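PDB 6S3Y: PlyP35 from Listeria phage P35, which is a phage endolysin whose C-terminal domain, apparently two SH3-like modules, probably binds the Listeria cell wall. Local coordinates for residues A80-K92 against G96-G108. Sequence-based numbering, arbitrary orientation.
Sequences ATINAHAFCWDNK and GGDFINLKRGFKG
Phe99 turns the edge of its ring toward the face of Phe87 in an offset edge-to-face pair, centroids 5.2 Å apart and planes at 83°. Its CG lies between its own backbone N and carbonyl carbon (chi1 64°), which runs its side chain beside that of Phe87, in the same direction, and brings CD1 up to CE1 of Phe87. The CB of Phe99 also packs 3.5 Å from CD1 of Trp89; the carbonyl O of Gly96 lies at the edge of the indole, near its plane, and CB of Phe87 over one face, offset toward the rim. The Asn101 amide covers one face of the His85 imidazole, planes 31° apart, while CZ of Phe87 lies at the imidazole edge. Backbone bonds pair Ala86 with Leu102 and Cys88 with Ile100 in both directions; Ala86 N to Leu102 O is nearly straight (2.9 Å). The other face of this antiparallel hairpin, with Ala86, Cys88, Ile100 and Leu102, is apolar: SG of Cys88 rests 3.9 Å from both CB of Ile100 and CD1 of Leu102. At the turn end Asp90 N donates to Asp98 O (2.8 Å), and Asp98 N returns a weak bond to Asp90 OD1. The two carboxylates come close, but Lys127 bridges both and Arg125 also pairs with Asp98, which probably offsets their repulsion. At the far end one water links Ala84 O to Arg104 N where the strands part. Tyr63 and Phe22 meet the aromatic side; Ile10, Leu120 and Phe129 the apolar side. Strand 78-89, paired here with 99-103, pairs earlier with 36-41 and 67-72, joining the hairpin to their sheet.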
# COMPACT_ATOMS: atom_id res chain seq x y z
N ALA A 80 -2.26 -13.17 10.93
CA ALA A 80 -2.29 -11.70 11.00
C ALA A 80 -3.62 -11.17 10.47
O ALA A 80 -4.26 -11.86 9.64
CB ALA A 80 -1.14 -11.08 10.21
N THR A 81 -3.98 -9.98 10.93
CA THR A 81 -5.13 -9.20 10.45
C THR A 81 -4.62 -8.00 9.66
O THR A 81 -3.71 -7.34 10.12
CB THR A 81 -5.99 -8.77 11.66
OG1 THR A 81 -6.41 -9.98 12.28
CG2 THR A 81 -7.19 -7.92 11.24
N ILE A 82 -5.17 -7.76 8.48
CA ILE A 82 -4.75 -6.61 7.63
C ILE A 82 -5.20 -5.30 8.27
O ILE A 82 -6.39 -5.15 8.65
CB ILE A 82 -5.26 -6.78 6.19
CG1 ILE A 82 -4.72 -8.08 5.59
CG2 ILE A 82 -4.90 -5.58 5.34
CD1 ILE A 82 -3.21 -8.29 5.82
N ASN A 83 -4.25 -4.38 8.38
CA ASN A 83 -4.43 -2.96 8.77
C ASN A 83 -4.25 -2.09 7.52
O ASN A 83 -3.10 -1.87 7.10
CB ASN A 83 -3.46 -2.61 9.90
CG ASN A 83 -3.53 -1.16 10.30
OD1 ASN A 83 -4.56 -0.70 10.76
ND2 ASN A 83 -2.46 -0.41 10.11
N ALA A 84 -5.34 -1.68 6.92
CA ALA A 84 -5.36 -0.89 5.67
C ALA A 84 -4.80 0.52 5.93
O ALA A 84 -5.25 1.17 6.85
CB ALA A 84 -6.75 -0.87 5.08
N HIS A 85 -3.89 0.95 5.07
CA HIS A 85 -3.39 2.36 4.98
C HIS A 85 -2.55 2.47 3.72
O HIS A 85 -2.21 1.42 3.12
CB HIS A 85 -2.60 2.79 6.23
CG HIS A 85 -1.18 2.33 6.28
ND1 HIS A 85 -0.77 1.29 7.10
CD2 HIS A 85 -0.07 2.74 5.61
CE1 HIS A 85 0.53 1.11 6.97
NE2 HIS A 85 0.97 1.97 6.05
N ALA A 86 -2.26 3.68 3.29
CA ALA A 86 -1.41 3.93 2.11
C ALA A 86 -0.22 4.77 2.55
O ALA A 86 -0.02 5.01 3.78
CB ALA A 86 -2.25 4.56 1.04
N PHE A 87 0.55 5.26 1.59
CA PHE A 87 1.73 6.11 1.81
C PHE A 87 1.76 7.17 0.73
O PHE A 87 1.24 6.91 -0.38
CB PHE A 87 3.02 5.31 1.72
CG PHE A 87 3.40 4.49 2.93
CD1 PHE A 87 3.52 5.07 4.18
CD2 PHE A 87 3.69 3.14 2.80
CE1 PHE A 87 3.91 4.33 5.27
CE2 PHE A 87 4.09 2.40 3.90
CZ PHE A 87 4.19 2.98 5.14
N CYS A 88 2.39 8.32 1.02
CA CYS A 88 2.97 9.19 -0.04
C CYS A 88 4.43 9.46 0.31
O CYS A 88 4.81 9.40 1.53
CB CYS A 88 2.16 10.46 -0.24
SG CYS A 88 1.96 11.42 1.28
N TRP A 89 5.24 9.72 -0.72
CA TRP A 89 6.70 9.84 -0.56
C TRP A 89 7.18 11.18 -1.13
O TRP A 89 6.60 11.63 -2.14
CB TRP A 89 7.38 8.69 -1.31
CG TRP A 89 7.20 7.32 -0.70
CD1 TRP A 89 8.06 6.67 0.12
CD2 TRP A 89 6.13 6.39 -0.99
NE1 TRP A 89 7.60 5.41 0.38
CE2 TRP A 89 6.42 5.21 -0.28
CE3 TRP A 89 4.96 6.44 -1.77
CZ2 TRP A 89 5.59 4.09 -0.31
CZ3 TRP A 89 4.15 5.33 -1.81
CH2 TRP A 89 4.46 4.17 -1.10
N ASP A 90 8.26 11.71 -0.58
CA ASP A 90 8.80 13.01 -1.08
C ASP A 90 9.65 12.78 -2.31
O ASP A 90 10.17 13.74 -2.82
CB ASP A 90 9.54 13.76 0.00
CG ASP A 90 10.90 13.23 0.37
OD1 ASP A 90 11.20 12.05 0.08
OD2 ASP A 90 11.62 14.00 1.01
N ASN A 91 9.73 11.55 -2.83
CA ASN A 91 10.35 11.34 -4.16
C ASN A 91 9.76 10.10 -4.84
O ASN A 91 9.13 9.29 -4.16
CB ASN A 91 11.87 11.33 -4.05
CG ASN A 91 12.41 10.02 -3.56
OD1 ASN A 91 12.26 9.02 -4.24
ND2 ASN A 91 13.04 10.03 -2.42
N LYS A 92 10.01 9.94 -6.14
CA LYS A 92 9.28 8.99 -7.01
C LYS A 92 9.90 7.58 -6.94
O LYS A 92 9.45 6.74 -7.72
CB LYS A 92 9.23 9.59 -8.40
CG LYS A 92 8.56 10.94 -8.46
CD LYS A 92 8.37 11.47 -9.84
CE LYS A 92 7.74 12.84 -9.86
NZ LYS A 92 7.52 13.29 -11.24
N GLY A 96 11.58 4.74 1.40
CA GLY A 96 12.26 5.53 2.44
C GLY A 96 12.21 7.03 2.13
O GLY A 96 11.19 7.51 1.54
N GLY A 97 13.25 7.76 2.52
CA GLY A 97 13.24 9.23 2.50
C GLY A 97 12.17 9.73 3.44
O GLY A 97 11.95 9.11 4.50
N ASP A 98 11.49 10.81 3.09
CA ASP A 98 10.38 11.37 3.89
C ASP A 98 9.09 10.78 3.30
O ASP A 98 8.80 10.98 2.10
CB ASP A 98 10.48 12.89 3.87
CG ASP A 98 9.70 13.59 4.97
OD1 ASP A 98 9.14 12.89 5.82
OD2 ASP A 98 9.64 14.82 4.93
N PHE A 99 8.37 9.99 4.10
CA PHE A 99 7.09 9.39 3.67
C PHE A 99 6.07 9.59 4.79
O PHE A 99 6.47 9.68 5.95
CB PHE A 99 7.30 7.93 3.25
CG PHE A 99 7.75 7.00 4.35
CD1 PHE A 99 6.83 6.42 5.21
CD2 PHE A 99 9.09 6.72 4.54
CE1 PHE A 99 7.26 5.53 6.19
CE2 PHE A 99 9.52 5.86 5.54
CZ PHE A 99 8.59 5.25 6.35
N ILE A 100 4.81 9.67 4.40
CA ILE A 100 3.66 9.89 5.32
C ILE A 100 2.71 8.70 5.19
O ILE A 100 2.34 8.36 4.06
CB ILE A 100 2.97 11.23 5.00
CG1 ILE A 100 3.97 12.41 5.09
CG2 ILE A 100 1.76 11.43 5.89
CD1 ILE A 100 3.41 13.72 4.52
N ASN A 101 2.34 8.13 6.33
CA ASN A 101 1.27 7.11 6.47
C ASN A 101 -0.07 7.82 6.24
O ASN A 101 -0.40 8.69 7.06
CB ASN A 101 1.36 6.41 7.83
CG ASN A 101 0.32 5.33 8.00
OD1 ASN A 101 -0.84 5.56 7.68
ND2 ASN A 101 0.70 4.15 8.50
N LEU A 102 -0.77 7.52 5.14
CA LEU A 102 -2.13 8.05 4.88
C LEU A 102 -3.18 7.05 5.39
O LEU A 102 -3.21 5.90 4.91
CB LEU A 102 -2.28 8.33 3.39
CG LEU A 102 -1.28 9.33 2.82
CD1 LEU A 102 -1.46 9.49 1.30
CD2 LEU A 102 -1.45 10.68 3.47
N LYS A 103 -4.02 7.48 6.32
CA LYS A 103 -5.09 6.65 6.94
C LYS A 103 -6.02 6.13 5.85
O LYS A 103 -6.25 6.86 4.85
CB LYS A 103 -5.85 7.44 8.02
CG LYS A 103 -5.96 6.77 9.36
CD LYS A 103 -7.01 7.38 10.29
CE LYS A 103 -6.95 6.70 11.63
NZ LYS A 103 -7.43 5.29 11.58
N ARG A 104 -6.52 4.90 6.00
CA ARG A 104 -7.59 4.41 5.09
C ARG A 104 -8.69 5.47 5.04
O ARG A 104 -9.01 5.99 6.09
CB ARG A 104 -8.13 3.05 5.55
CG ARG A 104 -8.69 3.05 6.96
CD ARG A 104 -8.83 1.59 7.40
NE ARG A 104 -10.13 1.37 8.06
CZ ARG A 104 -10.30 1.32 9.34
NH1 ARG A 104 -9.25 1.38 10.16
NH2 ARG A 104 -11.51 1.13 9.81
N GLY A 105 -9.20 5.78 3.86
CA GLY A 105 -10.28 6.77 3.67
C GLY A 105 -9.79 8.21 3.67
O GLY A 105 -10.63 9.09 3.50
N PHE A 106 -8.49 8.46 3.80
CA PHE A 106 -7.91 9.83 3.66
C PHE A 106 -8.47 10.49 2.40
O PHE A 106 -8.38 9.88 1.32
CB PHE A 106 -6.38 9.79 3.61
CG PHE A 106 -5.72 11.16 3.54
CD1 PHE A 106 -5.45 11.85 4.71
CD2 PHE A 106 -5.40 11.74 2.32
CE1 PHE A 106 -4.86 13.12 4.66
CE2 PHE A 106 -4.80 12.99 2.28
CZ PHE A 106 -4.54 13.68 3.45
N LYS A 107 -8.99 11.70 2.54
CA LYS A 107 -9.56 12.49 1.41
C LYS A 107 -8.51 13.52 0.96
O LYS A 107 -8.06 14.29 1.80
CB LYS A 107 -10.87 13.18 1.83
CG LYS A 107 -11.97 12.25 2.35
CD LYS A 107 -12.34 11.16 1.37
CE LYS A 107 -13.54 10.32 1.77
NZ LYS A 107 -13.24 9.35 2.86
N GLY A 108 -8.10 13.49 -0.29
CA GLY A 108 -7.04 14.38 -0.78
C GLY A 108 -7.40 15.03 -2.09
O GLY A 108 -8.43 14.64 -2.69
O HOH W 1 -5.60 3.68 8.35
O HOH W 2 10.72 9.43 -0.23